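Local coordinates for protein phosphoinositol-specific phospholipase C (Pseudomonas sp., PDB 5FYR) that probably cleaves the phosphodiester bond of phosphatidylinositol in a calcium-dependent reaction, and here holds calcium and an inositol in its active site, at residues N27-Q32 with L47-W52. Numbering follows the deposited sequence.
Sequences NCYEKQ and LELDFW. With CA (calcium ion), chain F; INS (1,2,3,4,5,6-hexahydroxy-cyclohexane), chain E.
N27, E48 and D50 converge on one calcium ion, N27 from loop 27-32, the two carboxylates from strand 47-52. From CB outward, E48 first passes N27 N (3.9 Å from E48 CB); with CG anti to the backbone N (chi1 -177°), CG and CD run beside N27 OD1 and the calcium. E48 OE1 accepts the N-H of N27 from above the carboxylate plane, while E48 OE2 binds calcium at 2.3 Å and takes a hydrogen bond from inositol O3. D50 grips the ion with both oxygens, OD1 at 2.3 Å and OD2 at 2.7 Å; Y29 OH donates to D50 OD2 at 2.8 Å, its ring turned 56° from the carboxylate. N27 OD1 binds the calcium at 2.4 Å, its amide 85° from the D50 carboxylate, and ND2 donates a hydrogen bond to E30 OE2, which steadies the amide's rotation. Away from the ion, Y29 CB packs on L49 CD2, and C28, disulfide-bonded to C25, rests SG near L47. D119, inositol O2 and a water complete the coordination, and R260 makes a salt bridge to E48 OE1. A loop asparagine joined to carboxylates on neighbouring parallel strands 46-52 and 114-120, with calcium bound to inositol O2, is consistent with the TIM-barrel active site of calcium-dependent phosphoinositide phospholipases C.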
loop_
_atom_site.group_PDB
_atom_site.type_symbol
_atom_site.label_atom_id
_atom_site.label_comp_id
_atom_site.label_asym_id
_atom_site.label_seq_id
_atom_site.Cartn_x
_atom_site.Cartn_y
_atom_site.Cartn_z
ATOM N N ASN A 27 7.081 1.438 -8.458
ATOM C CA ASN A 27 7.552 0.273 -9.185
ATOM C C ASN A 27 8.978 -0.109 -8.831
ATOM O O ASN A 27 9.742 -0.611 -9.654
ATOM C CB ASN A 27 7.399 0.405 -10.668
ATOM C CG ASN A 27 5.983 0.278 -11.176
ATOM O OD1 ASN A 27 5.011 0.143 -10.452
ATOM N ND2 ASN A 27 5.886 0.266 -12.462
ATOM N N CYS A 28 9.325 0.023 -7.555
ATOM C CA CYS A 28 10.732 -0.209 -7.153
ATOM C C CYS A 28 11.238 -1.651 -7.108
ATOM O O CYS A 28 12.399 -1.900 -6.757
ATOM C CB CYS A 28 11.053 0.467 -5.825
ATOM S SG CYS A 28 10.032 -0.012 -4.447
ATOM N N TYR A 29 10.340 -2.579 -7.439
ATOM C CA TYR A 29 10.695 -3.970 -7.720
ATOM C C TYR A 29 11.432 -4.123 -9.044
ATOM O O TYR A 29 12.020 -5.183 -9.302
ATOM C CB TYR A 29 9.429 -4.858 -7.773
ATOM C CG TYR A 29 8.538 -4.552 -8.926
ATOM C CD1 TYR A 29 8.770 -5.145 -10.172
ATOM C CD2 TYR A 29 7.500 -3.626 -8.821
ATOM C CE1 TYR A 29 7.983 -4.822 -11.245
ATOM C CE2 TYR A 29 6.739 -3.264 -9.911
ATOM C CZ TYR A 29 6.980 -3.865 -11.131
ATOM O OH TYR A 29 6.252 -3.550 -12.263
ATOM N N GLU A 30 11.401 -3.113 -9.903
ATOM C CA GLU A 30 12.091 -3.229 -11.168
ATOM C C GLU A 30 13.579 -2.988 -10.993
ATOM O O GLU A 30 13.997 -2.104 -10.281
ATOM C CB GLU A 30 11.541 -2.255 -12.221
ATOM C CG GLU A 30 10.085 -2.512 -12.605
ATOM C CD GLU A 30 9.635 -1.618 -13.766
ATOM O OE1 GLU A 30 10.248 -1.690 -14.838
ATOM O OE2 GLU A 30 8.637 -0.888 -13.605
ATOM N N LYS A 31 14.366 -3.786 -11.712
ATOM C CA LYS A 31 15.807 -3.744 -11.628
ATOM C C LYS A 31 16.395 -2.375 -11.947
ATOM O O LYS A 31 17.406 -1.945 -11.348
ATOM C CB LYS A 31 16.422 -4.835 -12.546
ATOM C CG LYS A 31 16.204 -6.258 -12.089
ATOM C CD LYS A 31 16.923 -7.220 -13.047
ATOM C CE LYS A 31 16.896 -8.650 -12.569
ATOM N NZ LYS A 31 17.268 -9.560 -13.684
ATOM N N GLN A 32 15.731 -1.662 -12.861
ATOM C CA GLN A 32 16.210 -0.367 -13.270
ATOM C C GLN A 32 16.102 0.708 -12.162
ATOM O O GLN A 32 16.720 1.720 -12.276
ATOM C CB GLN A 32 15.406 0.107 -14.497
ATOM C CG GLN A 32 13.909 0.305 -14.228
ATOM C CD GLN A 32 13.193 0.936 -15.356
ATOM O OE1 GLN A 32 13.629 1.965 -15.882
ATOM N NE2 GLN A 32 12.048 0.366 -15.716
ATOM N N LEU A 47 6.732 0.942 -0.330
ATOM C CA LEU A 47 7.218 0.207 -1.499
ATOM C C LEU A 47 6.013 -0.194 -2.384
ATOM O O LEU A 47 4.871 0.110 -2.062
ATOM C CB LEU A 47 8.044 -1.043 -1.062
ATOM C CG LEU A 47 9.434 -0.774 -0.362
ATOM C CD1 LEU A 47 9.379 -0.264 1.036
ATOM C CD2 LEU A 47 10.169 -2.077 -0.336
ATOM N N GLU A 48 6.322 -0.821 -3.506
ATOM C CA GLU A 48 5.342 -1.268 -4.465
ATOM C C GLU A 48 5.762 -2.572 -5.156
ATOM O O GLU A 48 6.909 -2.723 -5.523
ATOM C CB GLU A 48 5.099 -0.155 -5.506
ATOM C CG GLU A 48 4.015 -0.494 -6.539
ATOM C CD GLU A 48 3.676 0.663 -7.487
ATOM O OE1 GLU A 48 4.409 1.694 -7.497
ATOM O OE2 GLU A 48 2.695 0.512 -8.275
ATOM N N LEU A 49 4.783 -3.454 -5.376
ATOM C CA LEU A 49 4.928 -4.690 -6.116
ATOM C C LEU A 49 3.774 -4.785 -7.088
ATOM O O LEU A 49 2.612 -4.701 -6.680
ATOM C CB LEU A 49 4.905 -5.885 -5.161
ATOM C CG LEU A 49 6.117 -6.023 -4.293
ATOM C CD1 LEU A 49 5.875 -6.919 -3.097
ATOM C CD2 LEU A 49 7.362 -6.480 -5.068
ATOM N N ASP A 50 4.081 -5.054 -8.357
ATOM C CA ASP A 50 3.060 -5.371 -9.360
ATOM C C ASP A 50 2.973 -6.886 -9.493
ATOM O O ASP A 50 3.967 -7.512 -9.821
ATOM C CB ASP A 50 3.441 -4.740 -10.714
ATOM C CG ASP A 50 3.400 -3.211 -10.694
ATOM O OD1 ASP A 50 3.097 -2.607 -9.651
ATOM O OD2 ASP A 50 3.720 -2.550 -11.675
ATOM N N PHE A 51 1.772 -7.436 -9.329
ATOM C CA PHE A 51 1.645 -8.879 -9.276
ATOM C C PHE A 51 0.650 -9.410 -10.307
ATOM O O PHE A 51 -0.436 -8.879 -10.446
ATOM C CB PHE A 51 1.458 -9.419 -7.839
ATOM C CG PHE A 51 0.139 -9.169 -7.199
ATOM C CD1 PHE A 51 -0.155 -7.942 -6.603
ATOM C CD2 PHE A 51 -0.790 -10.185 -7.116
ATOM C CE1 PHE A 51 -1.367 -7.742 -6.007
ATOM C CE2 PHE A 51 -1.990 -9.994 -6.484
ATOM C CZ PHE A 51 -2.298 -8.746 -5.946
ATOM N N TRP A 52 1.025 -10.544 -10.883
ATOM C CA TRP A 52 0.293 -11.197 -11.952
ATOM C C TRP A 52 -0.044 -12.632 -11.609
ATOM O O TRP A 52 0.734 -13.329 -10.945
ATOM C CB TRP A 52 1.188 -11.196 -13.195
ATOM C CG TRP A 52 1.549 -9.840 -13.740
ATOM C CD1 TRP A 52 2.528 -8.994 -13.268
ATOM C CD2 TRP A 52 0.956 -9.175 -14.863
ATOM N NE1 TRP A 52 2.553 -7.863 -14.023
ATOM C CE2 TRP A 52 1.577 -7.933 -14.981
ATOM C CE3 TRP A 52 -0.094 -9.491 -15.732
ATOM C CZ2 TRP A 52 1.216 -7.001 -15.981
ATOM C CZ3 TRP A 52 -0.466 -8.576 -16.696
ATOM C CH2 TRP A 52 0.187 -7.352 -16.824
HETATM CA CA CA F . 2.685 -0.468 -10.370
HETATM C C1 INS E . -0.143 2.532 -11.975
HETATM C C2 INS E . 1.032 2.823 -11.039
HETATM C C3 INS E . 0.669 3.009 -9.614
HETATM C C4 INS E . -0.421 2.143 -9.117
HETATM C C5 INS E . -1.532 1.817 -10.026
HETATM C C6 INS E . -1.186 1.607 -11.435
HETATM O O1 INS E . 0.450 1.976 -13.146
HETATM O O2 INS E . 1.881 1.663 -11.137
HETATM O O3 INS E . 1.814 3.063 -8.766
HETATM O O4 INS E . -0.767 2.457 -7.795
HETATM O O5 INS E . -2.553 0.966 -9.511
HETATM O O6 INS E . -2.243 1.351 -12.292
HETATM O O HOH W 1 2.419 -0.241 -12.825
#